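Local coordinates for beta-N-acetylhexosaminidase (Thermotoga neapolitana, PDB 5BZA), which probably hydrolyses terminal non-reducing N-acetyl-D-hexosamine residues of N-acetyl-beta-D-hexosaminides, as a metal-binding member of glycoside hydrolase family 3, at residues N55-V60 / Y312-E317; L5-F10 / R304-V309; F108-A113 / G154-I159; I102-G107 / N318-G323; V32-G37 / D47-L52. All coordinates share one frame; numbering follows the deposited sequence.

Contact 1 of 5, residues N55-V60 / Y312-E317; sequences NGRFIV and YLSALE
L313 is the main bump of this contact: it points at 55-60 from the end of helix 299-314 and fits the hollow between R57 and I59. Its two methyls split the work. CD2 goes deep, lying 3.5 Å from I59 CG1, with the two side chains crossing at about a right angle. It also rests on the backbone where F58 joins I59, 3.7 Å from I59 N. The other methyl stays under the arginine, L313 CD1 lying 3.9 Å from R57 NH2. The guanidinium in turn roofs L313: CB of that leucine sits 3.5 Å from R57 NH1, beneath one face but displaced toward the rim. A bend at chi3 (-49°) folds the arginine over in this way and brings S314 to the edge of the flat group. There R57 NH1 gives S314 OG a hydrogen bond of 2.9 Å that is weak, since the N-H...O angle is only 125°. S314 OG is also bonded to D310 O, one turn back in the helix, and R57 NH2 has a long, weak ion pair with the D310 carboxylate.

Below L313, I59 is flanked a second time, by L316 CD1 at 4.1 Å from its CG1. L316 belongs to the type I turn S314-E317; its N bonds to L313 O within the turn, and both leucines point toward 55-60. F58 faces the other way, onto V32 and L52. The arrangement belongs to the floor of a TIM barrel, where the C-terminal part of helix 299-314 and the turn after it pack against the lead-in and start of strand 59-62.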
# COMPACT_ATOMS: atom_id res chain seq x y z
N ASN B 55 4.19 11.85 21.19
CA ASN B 55 4.84 11.43 22.39
C ASN B 55 6.33 11.43 22.28
O ASN B 55 6.96 10.60 22.89
CB ASN B 55 4.32 10.05 22.79
CG ASN B 55 2.94 10.12 23.44
OD1 ASN B 55 2.81 10.21 24.67
ND2 ASN B 55 1.91 10.14 22.61
N GLY B 56 6.89 12.36 21.51
CA GLY B 56 8.34 12.48 21.40
C GLY B 56 8.96 11.91 20.13
O GLY B 56 8.27 11.62 19.15
N ARG B 57 10.27 11.80 20.12
CA ARG B 57 11.01 11.27 18.97
C ARG B 57 11.19 9.77 19.12
O ARG B 57 11.57 9.30 20.20
CB ARG B 57 12.38 11.93 18.84
CG ARG B 57 12.38 13.44 18.56
CD ARG B 57 13.81 13.99 18.58
NE ARG B 57 14.56 13.55 19.76
CZ ARG B 57 15.89 13.46 19.84
NH1 ARG B 57 16.64 13.76 18.78
NH2 ARG B 57 16.47 13.06 20.96
N PHE B 58 10.87 9.01 18.07
CA PHE B 58 11.05 7.58 18.08
C PHE B 58 11.72 7.18 16.78
O PHE B 58 11.46 7.79 15.75
CB PHE B 58 9.73 6.82 18.18
CG PHE B 58 8.90 7.17 19.37
CD1 PHE B 58 7.94 8.21 19.29
CD2 PHE B 58 9.02 6.44 20.55
CE1 PHE B 58 7.12 8.51 20.37
CE2 PHE B 58 8.22 6.73 21.64
CZ PHE B 58 7.25 7.77 21.56
N ILE B 59 12.56 6.15 16.83
CA ILE B 59 12.95 5.40 15.66
C ILE B 59 11.85 4.38 15.40
O ILE B 59 11.55 3.57 16.29
CB ILE B 59 14.32 4.68 15.86
CG1 ILE B 59 15.38 5.68 16.31
CG2 ILE B 59 14.75 3.97 14.56
CD1 ILE B 59 16.64 5.06 16.80
N VAL B 60 11.25 4.43 14.20
CA VAL B 60 10.09 3.60 13.86
C VAL B 60 10.46 2.68 12.72
O VAL B 60 10.86 3.16 11.64
CB VAL B 60 8.82 4.44 13.44
CG1 VAL B 60 7.63 3.51 13.08
CG2 VAL B 60 8.43 5.43 14.53
N TYR B 312 21.21 9.39 16.14
CA TYR B 312 20.31 8.81 15.11
C TYR B 312 18.93 9.48 15.13
O TYR B 312 18.38 9.82 14.08
CB TYR B 312 20.16 7.28 15.29
CG TYR B 312 21.30 6.51 14.63
CD1 TYR B 312 22.60 6.63 15.12
CD2 TYR B 312 21.09 5.69 13.51
CE1 TYR B 312 23.68 5.94 14.51
CE2 TYR B 312 22.17 5.00 12.89
CZ TYR B 312 23.47 5.13 13.41
OH TYR B 312 24.56 4.44 12.83
N LEU B 313 18.36 9.62 16.32
CA LEU B 313 17.08 10.26 16.52
C LEU B 313 17.08 11.62 15.86
O LEU B 313 16.16 11.94 15.09
CB LEU B 313 16.77 10.40 18.00
CG LEU B 313 16.28 9.12 18.68
CD1 LEU B 313 16.10 9.28 20.18
CD2 LEU B 313 14.95 8.73 18.03
N SER B 314 18.12 12.39 16.10
CA SER B 314 18.19 13.74 15.54
C SER B 314 18.25 13.67 14.02
O SER B 314 17.65 14.51 13.32
CB SER B 314 19.36 14.51 16.13
OG SER B 314 19.10 14.75 17.51
N ALA B 315 18.91 12.64 13.50
CA ALA B 315 19.05 12.48 12.04
C ALA B 315 17.71 12.30 11.28
O ALA B 315 17.68 12.36 10.04
CB ALA B 315 19.99 11.31 11.73
N LEU B 316 16.62 12.06 12.00
CA LEU B 316 15.36 11.63 11.38
C LEU B 316 14.30 12.69 11.09
O LEU B 316 13.25 12.35 10.55
CB LEU B 316 14.74 10.57 12.27
CG LEU B 316 15.71 9.40 12.49
CD1 LEU B 316 15.05 8.27 13.21
CD2 LEU B 316 16.27 8.91 11.14
N GLU B 317 14.56 13.94 11.45
CA GLU B 317 13.62 15.07 11.29
C GLU B 317 12.59 14.96 10.14
O GLU B 317 12.78 15.58 9.09
CB GLU B 317 14.43 16.35 11.06
CG GLU B 317 15.49 16.67 12.10
CD GLU B 317 16.09 18.06 11.88
OE1 GLU B 317 15.48 18.87 11.13
OE2 GLU B 317 17.16 18.35 12.47

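Contact 2 of 5, residues L5-F10 / R304-V309; sequences LGKLFF and RSIKIV
Apolar packing carries most of this contact, and L8 and I306 form its tightest side-chain pair. L8 CD1 lies 3.5 Å from I306 CG1, the two side chains crossing at about a right angle, and the same methyl touches S305 CB at 4.0 Å. I306 reaches further along the 3-10 turn 5-7: its CG2 lies 4.2 Å from K7 CD, and its CD1 marginally meets L5 CD2. The other apolar pair is K7 CB with V309 CG1, 4.0 Å apart. In the TIM barrel of this family 3 domain, the turn leads directly into the first strand, 9-13, so helix 299-314 here packs beside the entrance to that strand.

Methyl-to-carbonyl packing is confined to V309, whose CG2 comes within 3.4 Å of K7 O. No hydrogen bond joins the two segments. The polar ends find partners outside them: K7, extended beyond CG, carries NZ to a salt bridge with D310, the residue after V309 on the same helix, whereas S305 OG is bonded to N271 ND2 and to K301 O in the preceding helical turn.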
# COMPACT_ATOMS: atom_id res chain seq x y z
N LEU B 5 17.13 5.83 30.03
CA LEU B 5 17.59 4.47 29.79
C LEU B 5 16.74 3.77 28.76
O LEU B 5 17.16 2.73 28.18
CB LEU B 5 17.58 3.66 31.10
CG LEU B 5 18.67 4.17 32.02
CD1 LEU B 5 18.70 3.38 33.30
CD2 LEU B 5 19.98 4.01 31.26
N GLY B 6 15.58 4.38 28.47
CA GLY B 6 14.66 3.89 27.48
C GLY B 6 15.29 4.00 26.12
O GLY B 6 14.93 3.27 25.20
N LYS B 7 16.26 4.89 25.99
CA LYS B 7 16.95 4.98 24.71
C LYS B 7 17.71 3.70 24.37
O LYS B 7 18.03 3.44 23.22
CB LYS B 7 17.86 6.21 24.72
CG LYS B 7 16.99 7.47 24.72
CD LYS B 7 17.72 8.77 24.57
CE LYS B 7 16.69 9.90 24.59
NZ LYS B 7 17.29 11.25 24.48
N LEU B 8 17.94 2.85 25.36
CA LEU B 8 18.67 1.63 25.06
C LEU B 8 17.71 0.49 24.70
O LEU B 8 18.12 -0.67 24.68
CB LEU B 8 19.56 1.22 26.24
CG LEU B 8 20.99 1.77 26.23
CD1 LEU B 8 20.97 3.28 26.19
CD2 LEU B 8 21.85 1.26 27.41
N PHE B 9 16.46 0.82 24.39
CA PHE B 9 15.49 -0.22 24.05
C PHE B 9 14.73 0.04 22.77
O PHE B 9 14.33 1.17 22.49
CB PHE B 9 14.50 -0.42 25.19
CG PHE B 9 15.15 -1.01 26.40
CD1 PHE B 9 15.43 -2.37 26.44
CD2 PHE B 9 15.50 -0.21 27.49
CE1 PHE B 9 16.04 -2.91 27.53
CE2 PHE B 9 16.11 -0.76 28.60
CZ PHE B 9 16.38 -2.11 28.62
N PHE B 10 14.53 -1.05 22.03
CA PHE B 10 13.82 -1.06 20.78
C PHE B 10 12.73 -2.10 20.97
O PHE B 10 13.04 -3.28 21.14
CB PHE B 10 14.73 -1.44 19.61
CG PHE B 10 14.36 -0.74 18.31
CD1 PHE B 10 13.08 -0.92 17.74
CD2 PHE B 10 15.29 0.09 17.66
CE1 PHE B 10 12.73 -0.29 16.53
CE2 PHE B 10 14.93 0.74 16.45
CZ PHE B 10 13.65 0.55 15.89
N ARG B 304 27.74 6.34 26.10
CA ARG B 304 28.13 6.38 24.69
C ARG B 304 26.97 5.91 23.84
O ARG B 304 26.70 6.46 22.78
CB ARG B 304 29.39 5.52 24.42
CG ARG B 304 30.69 6.14 24.98
CD ARG B 304 31.98 5.53 24.41
NE ARG B 304 32.23 4.14 24.81
CZ ARG B 304 32.85 3.78 25.94
NH1 ARG B 304 33.23 4.69 26.83
NH2 ARG B 304 33.04 2.48 26.21
N SER B 305 26.31 4.87 24.34
CA SER B 305 25.12 4.33 23.72
C SER B 305 24.01 5.38 23.58
O SER B 305 23.48 5.59 22.48
CB SER B 305 24.64 3.14 24.54
OG SER B 305 25.51 2.02 24.34
N ILE B 306 23.66 6.03 24.68
CA ILE B 306 22.67 7.09 24.67
C ILE B 306 23.06 8.19 23.67
O ILE B 306 22.20 8.72 22.94
CB ILE B 306 22.46 7.68 26.07
CG1 ILE B 306 21.71 6.66 26.92
CG2 ILE B 306 21.70 8.98 26.00
CD1 ILE B 306 21.41 7.12 28.33
N LYS B 307 24.35 8.51 23.62
CA LYS B 307 24.83 9.53 22.68
C LYS B 307 24.54 9.10 21.22
O LYS B 307 24.03 9.89 20.40
CB LYS B 307 26.33 9.77 22.86
CG LYS B 307 26.91 10.85 21.95
CD LYS B 307 28.30 11.27 22.41
CE LYS B 307 29.08 11.94 21.27
NZ LYS B 307 28.17 12.69 20.33
N ILE B 308 24.85 7.84 20.93
CA ILE B 308 24.62 7.30 19.60
C ILE B 308 23.12 7.34 19.22
O ILE B 308 22.74 7.84 18.15
CB ILE B 308 25.17 5.86 19.48
CG1 ILE B 308 26.69 5.87 19.60
CG2 ILE B 308 24.78 5.23 18.17
CD1 ILE B 308 27.31 4.51 19.49
N VAL B 309 22.26 6.85 20.12
CA VAL B 309 20.84 6.86 19.84
C VAL B 309 20.34 8.28 19.59
O VAL B 309 19.57 8.52 18.65
CB VAL B 309 20.03 6.23 20.96
CG1 VAL B 309 18.53 6.51 20.75
CG2 VAL B 309 20.30 4.75 21.01

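Contact 3 of 5, residues F108-A113 / G154-I159; sequences FNMVFA and GVIPCI
M110 starts with CG anti to its backbone N (chi1 -179°), which lays the side chain across the neighbouring strand. Its CB is 3.6 Å from I156 O and CG closer still, 3.1 Å from the same oxygen. SD then passes C158 CB at 4.3 Å. A bend at chi3 turns CE back toward I156, 4.2 Å from CG2.

Under this side chain runs a parallel ladder. I156 N donates to N109 O at 2.8 Å, with a fairly straight N-H...O angle of 159°, and V111 N returns a longer bond of 3.3 Å to I156 O. In both, the donor stands above the carbonyl plane. V111 and P157 lie on the face away from M110, V111 on Y150 and P157 on C147 of helix 136-153, the helix of this beta-alpha-beta crossover; G154 ends it in a Schellman motif. V155 CG1 presses on the peptide of the facing strand, 3.4 Å from V111 N, and also meets V111 CG1. An alanine at V155 would lose both methyls and would probably loosen the packing against V111 and the M110-V111 peptide.

Past V111 the pairing changes because F112 centres an inverse gamma turn. C158 N is shared: it bonds to A113 O at 3.0 Å, and weakly to V111 O. C158 CB meets the edge of the F112 ring, with SG oblique to it. Two acceptors on one N-H suggest that the strands stay joined through the kink, just past the end of strand 110-111, with the F112 side chain about 8 Å from the cadmium ion held by H161 and D245.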
# COMPACT_ATOMS: atom_id res chain seq x y z
N PHE B 108 7.46 5.67 8.82
CA PHE B 108 8.62 4.86 9.25
C PHE B 108 9.93 5.68 9.05
O PHE B 108 9.94 6.63 8.28
CB PHE B 108 8.67 3.53 8.48
CG PHE B 108 7.57 2.57 8.87
CD1 PHE B 108 7.73 1.68 9.94
CD2 PHE B 108 6.32 2.62 8.21
CE1 PHE B 108 6.70 0.79 10.31
CE2 PHE B 108 5.26 1.76 8.57
CZ PHE B 108 5.45 0.85 9.62
N ASN B 109 10.98 5.43 9.82
CA ASN B 109 12.27 6.05 9.47
C ASN B 109 13.46 5.08 9.50
O ASN B 109 14.60 5.45 9.19
CB ASN B 109 12.55 7.26 10.38
CG ASN B 109 12.27 6.98 11.83
OD1 ASN B 109 12.70 5.96 12.36
ND2 ASN B 109 11.53 7.89 12.49
N MET B 110 13.17 3.80 9.76
CA MET B 110 14.19 2.76 9.71
C MET B 110 13.53 1.54 9.10
O MET B 110 12.32 1.40 9.18
CB MET B 110 14.76 2.45 11.11
CG MET B 110 15.87 1.36 11.11
SD MET B 110 16.68 1.17 12.73
CE MET B 110 17.74 2.63 12.72
N VAL B 111 14.32 0.70 8.46
CA VAL B 111 13.87 -0.60 8.07
C VAL B 111 14.93 -1.64 8.53
O VAL B 111 16.14 -1.43 8.42
CB VAL B 111 13.64 -0.66 6.55
CG1 VAL B 111 14.98 -0.50 5.78
CG2 VAL B 111 12.89 -1.94 6.16
N PHE B 112 14.45 -2.77 9.03
CA PHE B 112 15.33 -3.85 9.44
C PHE B 112 15.63 -4.66 8.18
O PHE B 112 15.18 -5.80 8.04
CB PHE B 112 14.69 -4.69 10.55
CG PHE B 112 14.60 -3.97 11.88
CD1 PHE B 112 15.39 -2.88 12.14
CD2 PHE B 112 13.75 -4.43 12.87
CE1 PHE B 112 15.34 -2.24 13.39
CE2 PHE B 112 13.68 -3.78 14.13
CZ PHE B 112 14.49 -2.67 14.37
N ALA B 113 16.40 -4.03 7.28
CA ALA B 113 16.84 -4.60 6.03
C ALA B 113 17.98 -3.70 5.53
O ALA B 113 18.12 -2.58 6.02
CB ALA B 113 15.73 -4.64 5.04
N GLY B 154 14.61 7.85 2.28
CA GLY B 154 14.23 8.47 3.54
C GLY B 154 14.16 7.52 4.73
O GLY B 154 13.51 7.80 5.75
N VAL B 155 14.77 6.35 4.60
CA VAL B 155 14.76 5.43 5.72
C VAL B 155 16.18 4.94 6.02
O VAL B 155 16.93 4.56 5.14
CB VAL B 155 13.80 4.28 5.36
CG1 VAL B 155 14.07 3.09 6.11
CG2 VAL B 155 12.37 4.71 5.63
N ILE B 156 16.56 4.94 7.28
CA ILE B 156 17.89 4.36 7.64
C ILE B 156 17.88 2.86 7.66
O ILE B 156 17.19 2.26 8.46
CB ILE B 156 18.35 4.85 9.00
CG1 ILE B 156 18.53 6.36 8.90
CG2 ILE B 156 19.72 4.22 9.37
CD1 ILE B 156 18.92 6.94 10.18
N PRO B 157 18.70 2.24 6.79
CA PRO B 157 18.77 0.78 6.79
C PRO B 157 19.41 0.23 8.04
O PRO B 157 20.17 0.93 8.71
CB PRO B 157 19.61 0.48 5.54
CG PRO B 157 20.48 1.66 5.39
CD PRO B 157 19.66 2.85 5.85
N CYS B 158 19.05 -1.00 8.37
CA CYS B 158 19.70 -1.77 9.43
C CYS B 158 20.16 -3.12 8.86
O CYS B 158 19.36 -4.04 8.64
CB CYS B 158 18.76 -1.99 10.62
SG CYS B 158 19.54 -2.87 12.00
N ILE B 159 21.45 -3.23 8.61
CA ILE B 159 21.96 -4.43 7.98
C ILE B 159 22.01 -5.56 9.01
O ILE B 159 22.21 -5.33 10.16
CB ILE B 159 23.34 -4.17 7.32
CG1 ILE B 159 24.36 -3.65 8.33
CG2 ILE B 159 23.17 -3.20 6.14
CD1 ILE B 159 25.71 -3.34 7.70

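Contact 4 of 5, residues I102-G107 / N318-G323; sequences IMNTLG and NRFNSG
L106 O is the focus of the first shell, gripped by two donors of one residue. S322 N reaches it at 2.9 Å with a nearly straight N-H...O angle of 167°, from above the carbonyl plane. S322 OG approaches at 2.8 Å within that plane, on a lone pair, because chi1 of 63° sets OG between its own backbone N and carbonyl carbon. An alanine at S322 would lose the hydroxyl and would probably leave L106 O with the backbone bond as its one remaining grip from this segment.

Beside this pair, F320 CB rests 3.3 Å from T105 O, while N104 OD1 meets the edge of the ring at CD2, 3.5 Å away, amide and ring standing nearly perpendicular. G107 CA touches F320 O at 3.4 Å; a CB there would be directed into the 318-323 segment. A water donates to N104 O and accepts from N318 ND2, although N318 is poorly ordered.

A second shell holds several of these groups. N321 OD1 takes G323 N at 2.9 Å, a capping bond at the turn into the next helix, and its ND2 holds M49 O. R319 CG covers one face of F320. N104 ND2 is tied to G154 O, and R101 of the second subunit donates to T105 OG1 and packs on F320, placing the contact at the dimer interface.

G107, of positive phi, closes helix 89-106 in a Schellman motif. With two protons directed at L106 O, the negative end of the helix is probably partly compensated by the linking segment.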
# COMPACT_ATOMS: atom_id res chain seq x y z
N ILE B 102 8.03 5.16 0.12
CA ILE B 102 6.72 4.82 0.64
C ILE B 102 6.70 4.72 2.19
O ILE B 102 5.83 5.35 2.83
CB ILE B 102 6.23 3.51 0.00
CG1 ILE B 102 5.96 3.73 -1.49
CG2 ILE B 102 4.98 3.08 0.66
CD1 ILE B 102 5.54 2.49 -2.27
N MET B 103 7.68 4.01 2.78
CA MET B 103 7.80 3.83 4.23
C MET B 103 7.92 5.17 4.94
O MET B 103 7.24 5.43 5.96
CB MET B 103 9.04 2.97 4.58
CG MET B 103 8.97 1.51 4.21
SD MET B 103 10.57 0.59 4.24
CE MET B 103 10.01 -0.94 3.45
N ASN B 104 8.81 6.00 4.42
CA ASN B 104 9.08 7.31 4.98
C ASN B 104 7.80 8.13 4.94
O ASN B 104 7.52 8.88 5.88
CB ASN B 104 10.20 8.06 4.23
CG ASN B 104 10.41 9.49 4.77
OD1 ASN B 104 9.77 10.46 4.34
ND2 ASN B 104 11.32 9.62 5.71
N THR B 105 7.03 8.01 3.84
CA THR B 105 5.77 8.76 3.73
C THR B 105 4.80 8.30 4.80
O THR B 105 4.05 9.11 5.36
CB THR B 105 5.09 8.60 2.34
OG1 THR B 105 6.00 8.99 1.32
CG2 THR B 105 3.85 9.46 2.23
N LEU B 106 4.79 7.00 5.08
CA LEU B 106 3.84 6.51 6.09
C LEU B 106 4.16 6.97 7.49
O LEU B 106 3.26 7.07 8.33
CB LEU B 106 3.75 5.00 6.07
CG LEU B 106 3.17 4.33 4.83
CD1 LEU B 106 3.45 2.82 4.98
CD2 LEU B 106 1.66 4.64 4.74
N GLY B 107 5.44 7.26 7.75
CA GLY B 107 5.92 7.61 9.06
C GLY B 107 7.05 6.70 9.57
O GLY B 107 7.55 6.93 10.67
N ASN B 318 11.47 14.25 10.34
CA ASN B 318 10.57 13.96 9.21
C ASN B 318 9.29 14.78 9.24
O ASN B 318 8.84 15.20 10.30
CB ASN B 318 10.22 12.46 9.16
CG ASN B 318 9.34 12.01 10.34
OD1 ASN B 318 9.33 12.65 11.41
ND2 ASN B 318 8.55 10.95 10.14
N ARG B 319 8.72 15.03 8.05
CA ARG B 319 7.47 15.80 7.93
C ARG B 319 6.24 14.92 7.73
O ARG B 319 5.08 15.40 7.79
CB ARG B 319 7.60 16.86 6.81
CG ARG B 319 7.56 16.39 5.34
CD ARG B 319 7.88 17.61 4.42
NE ARG B 319 8.31 17.18 3.08
CZ ARG B 319 9.54 16.70 2.83
NH1 ARG B 319 10.39 16.49 3.83
NH2 ARG B 319 9.88 16.34 1.59
N PHE B 320 6.48 13.62 7.51
CA PHE B 320 5.38 12.71 7.18
C PHE B 320 4.97 11.76 8.31
O PHE B 320 5.81 11.03 8.88
CB PHE B 320 5.72 11.90 5.92
CG PHE B 320 5.96 12.76 4.72
CD1 PHE B 320 4.90 13.45 4.13
CD2 PHE B 320 7.23 12.89 4.18
CE1 PHE B 320 5.11 14.25 3.02
CE2 PHE B 320 7.44 13.68 3.07
CZ PHE B 320 6.38 14.37 2.49
N ASN B 321 3.68 11.76 8.61
CA ASN B 321 3.13 10.77 9.52
C ASN B 321 1.65 10.47 9.16
O ASN B 321 0.79 11.32 9.32
CB ASN B 321 3.27 11.25 10.97
CG ASN B 321 2.99 10.17 11.99
OD1 ASN B 321 2.16 9.32 11.76
ND2 ASN B 321 3.65 10.21 13.12
N SER B 322 1.39 9.25 8.66
CA SER B 322 0.05 8.83 8.23
C SER B 322 -0.98 8.84 9.39
O SER B 322 -2.18 8.65 9.17
CB SER B 322 0.13 7.47 7.53
OG SER B 322 0.59 6.41 8.38
N GLY B 323 -0.53 9.11 10.61
CA GLY B 323 -1.44 9.25 11.73
C GLY B 323 -2.41 10.44 11.63
O GLY B 323 -3.37 10.56 12.40
O HOH W 1 8.59 9.53 8.01

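Contact 5 of 5, residues V32-G37 / D47-L52; sequences VLIYPG and DFMNFL
F48 has CG anti to its backbone N (chi1 -163°), which throws the ring from helix 42-54 toward strand 31-34. V32 has CG1 anti to N as well, so the two meet tip to tip, V32 CG1 lying 3.8 Å from F48 CZ. The other methyl of V32, CG2, takes the position beside N and meets L52 CD2 at 4.0 Å, again end on. M49 is bent at both chi2 and chi3, and the curl delivers SD obliquely to I34 CD1, 4.0 Å away. I34 CG1 reaches F48 CE2 more loosely, at 4.3 Å.

L52 has a second role within the helix: its CD1 lies 4.0 Å above one face of the F48 ring, offset toward the rim, and, with F16 and F13, is likely to limit how the ring can turn. The segment axes approach to 11.7 Å and run almost antiparallel, at 170°. This is the packing of a beta-alpha unit of the TIM barrel, in which strand 31-34 and the returning helix 42-54 precede strand 59-62. V32 and I34 face the helix, whereas L33 points away from it and packs on F112.

No hydrogen bond crosses the layer. Outside it, F48 stacks on F16 and meets F13 edge-to-face, while I34 and L52 both pack on V60 of the next strand.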
# COMPACT_ATOMS: atom_id res chain seq x y z
N VAL B 32 10.65 1.73 18.06
CA VAL B 32 9.35 1.10 17.92
C VAL B 32 9.40 0.26 16.66
O VAL B 32 9.68 0.76 15.55
CB VAL B 32 8.18 2.18 17.83
CG1 VAL B 32 6.85 1.54 17.37
CG2 VAL B 32 7.98 2.91 19.15
N LEU B 33 9.17 -1.03 16.81
CA LEU B 33 9.06 -1.96 15.70
C LEU B 33 7.61 -2.36 15.66
O LEU B 33 7.05 -2.77 16.71
CB LEU B 33 9.95 -3.20 15.89
CG LEU B 33 9.68 -4.44 15.01
CD1 LEU B 33 9.78 -4.09 13.52
CD2 LEU B 33 10.67 -5.60 15.34
N ILE B 34 7.00 -2.22 14.48
CA ILE B 34 5.59 -2.44 14.35
C ILE B 34 5.40 -3.78 13.66
O ILE B 34 5.89 -3.99 12.55
CB ILE B 34 4.89 -1.29 13.56
CG1 ILE B 34 5.22 0.07 14.18
CG2 ILE B 34 3.38 -1.53 13.50
CD1 ILE B 34 4.57 1.22 13.42
N TYR B 35 4.71 -4.67 14.35
CA TYR B 35 4.49 -6.02 13.86
C TYR B 35 3.15 -6.17 13.10
O TYR B 35 2.29 -5.30 13.16
CB TYR B 35 4.58 -6.98 15.04
CG TYR B 35 6.00 -7.37 15.47
CD1 TYR B 35 6.95 -7.74 14.54
CD2 TYR B 35 6.37 -7.40 16.83
CE1 TYR B 35 8.25 -8.12 14.94
CE2 TYR B 35 7.66 -7.78 17.24
CZ TYR B 35 8.60 -8.13 16.29
OH TYR B 35 9.89 -8.52 16.67
N PRO B 36 2.97 -7.29 12.37
CA PRO B 36 1.67 -7.50 11.70
C PRO B 36 0.41 -7.43 12.60
O PRO B 36 -0.67 -7.06 12.12
CB PRO B 36 1.84 -8.90 11.11
CG PRO B 36 3.30 -8.99 10.83
CD PRO B 36 3.96 -8.31 11.98
N GLY B 37 0.54 -7.72 13.88
CA GLY B 37 -0.58 -7.62 14.80
C GLY B 37 -1.20 -6.22 14.75
O GLY B 37 -2.40 -6.04 15.01
N ASP B 47 -3.84 4.83 14.22
CA ASP B 47 -3.97 5.39 15.54
C ASP B 47 -2.63 5.35 16.30
O ASP B 47 -2.28 6.29 17.03
CB ASP B 47 -5.07 4.68 16.34
CG ASP B 47 -5.44 5.44 17.64
OD1 ASP B 47 -5.38 6.70 17.65
OD2 ASP B 47 -5.80 4.79 18.65
N PHE B 48 -1.87 4.25 16.15
CA PHE B 48 -0.51 4.13 16.73
C PHE B 48 0.42 5.24 16.18
O PHE B 48 1.06 5.95 16.94
CB PHE B 48 0.07 2.73 16.43
CG PHE B 48 1.26 2.32 17.29
CD1 PHE B 48 1.71 3.09 18.34
CD2 PHE B 48 1.90 1.09 17.04
CE1 PHE B 48 2.78 2.67 19.14
CE2 PHE B 48 2.96 0.66 17.81
CZ PHE B 48 3.41 1.45 18.87
N MET B 49 0.48 5.40 14.85
CA MET B 49 1.30 6.48 14.28
C MET B 49 0.91 7.87 14.84
O MET B 49 1.78 8.70 15.15
CB MET B 49 1.18 6.50 12.75
CG MET B 49 1.81 5.32 12.10
SD MET B 49 3.58 5.01 12.48
CE MET B 49 4.35 6.48 11.84
N ASN B 50 -0.39 8.10 15.01
CA ASN B 50 -0.86 9.34 15.61
C ASN B 50 -0.38 9.49 17.08
O ASN B 50 0.09 10.54 17.51
CB ASN B 50 -2.40 9.42 15.52
CG ASN B 50 -2.94 10.78 15.85
OD1 ASN B 50 -2.41 11.79 15.38
ND2 ASN B 50 -4.02 10.83 16.61
N PHE B 51 -0.54 8.42 17.86
CA PHE B 51 0.03 8.38 19.20
C PHE B 51 1.56 8.69 19.19
O PHE B 51 2.05 9.47 20.03
CB PHE B 51 -0.26 7.04 19.85
CG PHE B 51 0.35 6.89 21.21
CD1 PHE B 51 -0.27 7.42 22.32
CD2 PHE B 51 1.59 6.25 21.36
CE1 PHE B 51 0.31 7.30 23.57
CE2 PHE B 51 2.18 6.12 22.61
CZ PHE B 51 1.54 6.65 23.72
N LEU B 52 2.30 8.09 18.26
CA LEU B 52 3.76 8.27 18.27
C LEU B 52 4.13 9.71 17.98
O LEU B 52 5.05 10.25 18.60
CB LEU B 52 4.44 7.33 17.27
CG LEU B 52 4.34 5.83 17.63
CD1 LEU B 52 4.85 4.93 16.49
CD2 LEU B 52 5.07 5.58 18.92

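How the contacts relate
All five contacts belong to or border the TIM barrel. Contacts 1, 2, 3 and 5 reach its parallel sheet: strands 9-13, 31-34, 59-62, 110-111 and 156-162 are consecutive neighbours in it. Contacts 1 and 2, with centres about 12 Å apart, share helix 299-314, and both bring together distant parts of the chain. Contacts 5 and 3 are more local and come in that order along the chain, both between the two segments of contact 2. Contact 4, about 23 Å from contact 2 between centres, joins helix 89-106 to the segment after helix 299-314; it meets contact 5 at M49 and contact 3 at G154. The chain's exit from the barrel is thus fastened to early helices and strands.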